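Local coordinates for extracellular solute-binding protein, family 1 (Bifidobacterium longum subsp. infantis ATCC 15697, PDB 3OMB) that probably captures a solute, perhaps a carbohydrate, outside the cell for an ABC transporter, and carries a bound magnesium ion, at residues A[168-173]-A[321-326]. Residues are numbered along the deposited sequence; the frame is centred on the assembly and turned at random.
Sequences LINKAW and KDQYIA
The amide of Asn-170 is set between two rings: its CG stands 3.9 Å over one face of Tyr-324 and its ND2 3.2 Å over a face of Trp-173, both nearer the ring's periphery than its centre. At the indole edge, in plane, a water accepts from Trp-173 NE1 and donates to Gln-323 OE1. That same OE1 receives Asn-170 ND2 at 3.0 Å; the bond is nearly straight (166°) and in the plane of the Asn-170 amide, although it meets OE1 from above the Gln-323 carbonyl plane. Tyr-324 OH, hydrogen-bonded to Thr-305 O, gets a weak second bond from ND2. Asn-170 is the N-cap of helix 171-177: CG lies anti to the backbone N (chi1 -167°), and chi2 of -41° brings OD1 to Trp-173 N (2.9 Å), which approaches from above the carbonyl plane. An alanine here would probably leave the Trp-173 N-H without its cap and Gln-323 OE1 without its amide donor. Gln-323 O takes Ala-172 N on a lone pair at 3.1 Å, tying the 3-10 turn to the helix start. Further along, Ile-169 and Ile-325 form a hydrogen-bonded antiparallel pair, Ile-169 CG2 packing on Ile-325 CG1 at 3.9 Å. This makes 324-326 an edge strand of a four-stranded mixed sheet, beside Trp-173, which packs near magnesium ligands Asn-201 and Glu-208 without binding the ion, consistent with a type 2 periplasmic-binding-protein fold.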
ATOM      1  N   LEU A 168      -2.331 -15.321  -7.231  1.00 15.63           N
ATOM      2  CA  LEU A 168      -1.626 -15.844  -8.397  1.00 15.93           C
ATOM      3  C   LEU A 168      -1.640 -17.356  -8.395  1.00 16.66           C
ATOM      4  O   LEU A 168      -1.507 -17.987  -7.341  1.00 17.95           O
ATOM      5  CB  LEU A 168      -0.175 -15.370  -8.369  1.00 15.45           C
ATOM      6  CG  LEU A 168       0.014 -13.871  -8.198  1.00 15.79           C
ATOM      7  CD1 LEU A 168       1.500 -13.535  -7.993  1.00 14.92           C
ATOM      8  CD2 LEU A 168      -0.625 -13.089  -9.413  1.00 15.85           C
ATOM      9  N   ILE A 169      -1.768 -17.955  -9.569  1.00 17.12           N
ATOM     10  CA  ILE A 169      -1.802 -19.423  -9.643  1.00 16.88           C
ATOM     11  C   ILE A 169      -0.978 -19.932 -10.807  1.00 17.40           C
ATOM     12  O   ILE A 169      -0.897 -19.262 -11.861  1.00 17.46           O
ATOM     13  CB  ILE A 169      -3.247 -19.976  -9.699  1.00 16.71           C
ATOM     14  CG1 ILE A 169      -3.218 -21.517  -9.659  1.00 17.55           C
ATOM     15  CG2 ILE A 169      -4.011 -19.461 -10.939  1.00 17.31           C
ATOM     16  CD1 ILE A 169      -4.523 -22.141  -9.221  1.00 17.46           C
ATOM     17  N   ASN A 170      -0.340 -21.093 -10.612  1.00 17.46           N
ATOM     18  CA  ASN A 170       0.420 -21.708 -11.674  1.00 17.78           C
ATOM     19  C   ASN A 170      -0.535 -22.351 -12.675  1.00 18.43           C
ATOM     20  O   ASN A 170      -0.984 -23.474 -12.479  1.00 17.97           O
ATOM     21  CB  ASN A 170       1.450 -22.716 -11.150  1.00 17.94           C
ATOM     22  CG  ASN A 170       2.468 -23.135 -12.225  1.00 17.61           C
ATOM     23  OD1 ASN A 170       2.119 -23.358 -13.369  1.00 17.21           O
ATOM     24  ND2 ASN A 170       3.728 -23.238 -11.840  1.00 17.94           N
ATOM     25  N   LYS A 171      -0.809 -21.602 -13.741  1.00 18.83           N
ATOM     26  CA  LYS A 171      -1.651 -21.994 -14.861  1.00 20.15           C
ATOM     27  C   LYS A 171      -1.065 -23.162 -15.698  1.00 20.70           C
ATOM     28  O   LYS A 171      -1.801 -24.017 -16.169  1.00 20.77           O
ATOM     29  CB  LYS A 171      -1.873 -20.735 -15.712  1.00 21.02           C
ATOM     30  CG  LYS A 171      -2.688 -20.861 -16.989  1.00 23.45           C
ATOM     31  CD  LYS A 171      -4.103 -21.341 -16.772  1.00 28.86           C
ATOM     32  CE  LYS A 171      -4.848 -21.294 -18.122  1.00 32.04           C
ATOM     33  NZ  LYS A 171      -6.192 -21.828 -17.955  1.00 35.21           N
ATOM     34  N   ALA A 172       0.256 -23.230 -15.853  1.00 21.61           N
ATOM     35  CA  ALA A 172       0.864 -24.396 -16.519  1.00 21.78           C
ATOM     36  C   ALA A 172       0.590 -25.679 -15.763  1.00 21.65           C
ATOM     37  O   ALA A 172       0.375 -26.714 -16.380  1.00 21.33           O
ATOM     38  CB  ALA A 172       2.389 -24.214 -16.730  1.00 21.90           C
ATOM     39  N   TRP A 173       0.600 -25.612 -14.426  1.00 21.77           N
ATOM     40  CA  TRP A 173       0.322 -26.790 -13.604  1.00 21.25           C
ATOM     41  C   TRP A 173      -1.117 -27.205 -13.791  1.00 21.99           C
ATOM     42  O   TRP A 173      -1.401 -28.391 -13.866  1.00 21.82           O
ATOM     43  CB  TRP A 173       0.561 -26.523 -12.120  1.00 20.76           C
ATOM     44  CG  TRP A 173       2.011 -26.480 -11.697  1.00 20.04           C
ATOM     45  CD1 TRP A 173       3.119 -26.534 -12.506  1.00 17.70           C
ATOM     46  CD2 TRP A 173       2.491 -26.344 -10.363  1.00 19.22           C
ATOM     47  NE1 TRP A 173       4.254 -26.462 -11.749  1.00 19.70           N
ATOM     48  CE2 TRP A 173       3.902 -26.342 -10.426  1.00 19.94           C
ATOM     49  CE3 TRP A 173       1.860 -26.234  -9.109  1.00 18.67           C
ATOM     50  CZ2 TRP A 173       4.704 -26.227  -9.281  1.00 21.09           C
ATOM     51  CZ3 TRP A 173       2.643 -26.121  -7.972  1.00 19.23           C
ATOM     52  CH2 TRP A 173       4.060 -26.111  -8.061  1.00 21.47           C
ATOM     53  N   LYS A 321       7.773 -16.581 -14.597  1.00 24.16           N
ATOM     54  CA  LYS A 321       6.504 -15.831 -14.744  1.00 24.88           C
ATOM     55  C   LYS A 321       5.484 -16.347 -15.771  1.00 24.94           C
ATOM     56  O   LYS A 321       4.284 -16.191 -15.557  1.00 24.18           O
ATOM     57  CB  LYS A 321       6.743 -14.323 -14.938  1.00 25.16           C
ATOM     58  CG  LYS A 321       7.450 -13.929 -16.243  1.00 28.39           C
ATOM     59  CD  LYS A 321       7.774 -12.427 -16.254  1.00 32.93           C
ATOM     60  CE  LYS A 321       8.848 -12.059 -17.296  1.00 36.44           C
ATOM     61  NZ  LYS A 321       8.436 -12.473 -18.669  1.00 38.87           N
ATOM     62  N   ASP A 322       5.939 -16.951 -16.874  1.00 25.58           N
ATOM     63  CA  ASP A 322       4.999 -17.366 -17.930  1.00 25.96           C
ATOM     64  C   ASP A 322       4.096 -18.517 -17.526  1.00 24.67           C
ATOM     65  O   ASP A 322       3.081 -18.758 -18.159  1.00 24.24           O
ATOM     66  CB  ASP A 322       5.725 -17.711 -19.232  1.00 27.99           C
ATOM     67  CG  ASP A 322       6.565 -16.556 -19.749  1.00 32.66           C
ATOM     68  OD1 ASP A 322       6.185 -15.365 -19.572  1.00 37.24           O
ATOM     69  OD2 ASP A 322       7.635 -16.844 -20.323  1.00 39.70           O
ATOM     70  N   GLN A 323       4.467 -19.222 -16.466  1.00 23.76           N
ATOM     71  CA  GLN A 323       3.628 -20.295 -15.906  1.00 22.52           C
ATOM     72  C   GLN A 323       2.426 -19.772 -15.091  1.00 21.84           C
ATOM     73  O   GLN A 323       1.477 -20.527 -14.820  1.00 21.86           O
ATOM     74  CB  GLN A 323       4.480 -21.199 -15.018  1.00 22.15           C
ATOM     75  CG  GLN A 323       5.431 -22.062 -15.811  1.00 22.06           C
ATOM     76  CD  GLN A 323       6.192 -23.020 -14.953  1.00 22.00           C
ATOM     77  OE1 GLN A 323       5.621 -23.751 -14.153  1.00 21.87           O
ATOM     78  NE2 GLN A 323       7.503 -23.048 -15.135  1.00 24.34           N
ATOM     79  N   TYR A 324       2.457 -18.491 -14.730  1.00 20.10           N
ATOM     80  CA  TYR A 324       1.544 -17.964 -13.708  1.00 19.79           C
ATOM     81  C   TYR A 324       0.576 -16.931 -14.255  1.00 19.59           C
ATOM     82  O   TYR A 324       0.953 -16.157 -15.131  1.00 19.78           O
ATOM     83  CB  TYR A 324       2.355 -17.338 -12.552  1.00 18.49           C
ATOM     84  CG  TYR A 324       3.079 -18.374 -11.737  1.00 17.57           C
ATOM     85  CD1 TYR A 324       4.354 -18.817 -12.109  1.00 17.05           C
ATOM     86  CD2 TYR A 324       2.469 -18.941 -10.601  1.00 15.49           C
ATOM     87  CE1 TYR A 324       5.018 -19.813 -11.360  1.00 18.87           C
ATOM     88  CE2 TYR A 324       3.104 -19.916  -9.859  1.00 16.21           C
ATOM     89  CZ  TYR A 324       4.378 -20.347 -10.229  1.00 17.81           C
ATOM     90  OH  TYR A 324       5.007 -21.302  -9.473  1.00 18.31           O
ATOM     91  N   ILE A 325      -0.651 -16.914 -13.717  1.00 19.39           N
ATOM     92  CA  ILE A 325      -1.639 -15.862 -14.006  1.00 19.01           C
ATOM     93  C   ILE A 325      -2.275 -15.387 -12.708  1.00 18.50           C
ATOM     94  O   ILE A 325      -2.203 -16.078 -11.689  1.00 18.64           O
ATOM     95  CB  ILE A 325      -2.785 -16.338 -14.966  1.00 19.75           C
ATOM     96  CG1 ILE A 325      -3.663 -17.431 -14.309  1.00 21.30           C
ATOM     97  CG2 ILE A 325      -2.224 -16.758 -16.360  1.00 19.50           C
ATOM     98  CD1 ILE A 325      -4.872 -17.899 -15.203  1.00 24.63           C
ATOM     99  N   ALA A 326      -2.919 -14.224 -12.741  1.00 17.57           N
ATOM    100  CA  ALA A 326      -3.799 -13.834 -11.640  1.00 16.72           C
ATOM    101  C   ALA A 326      -5.153 -14.507 -11.832  1.00 16.58           C
ATOM    102  O   ALA A 326      -5.593 -14.655 -12.961  1.00 17.30           O
ATOM    103  CB  ALA A 326      -3.935 -12.302 -11.563  1.00 15.93           C
TER
HETATM  104  O   HOH W   1       6.252 -26.189 -13.532  1.00 24.33           O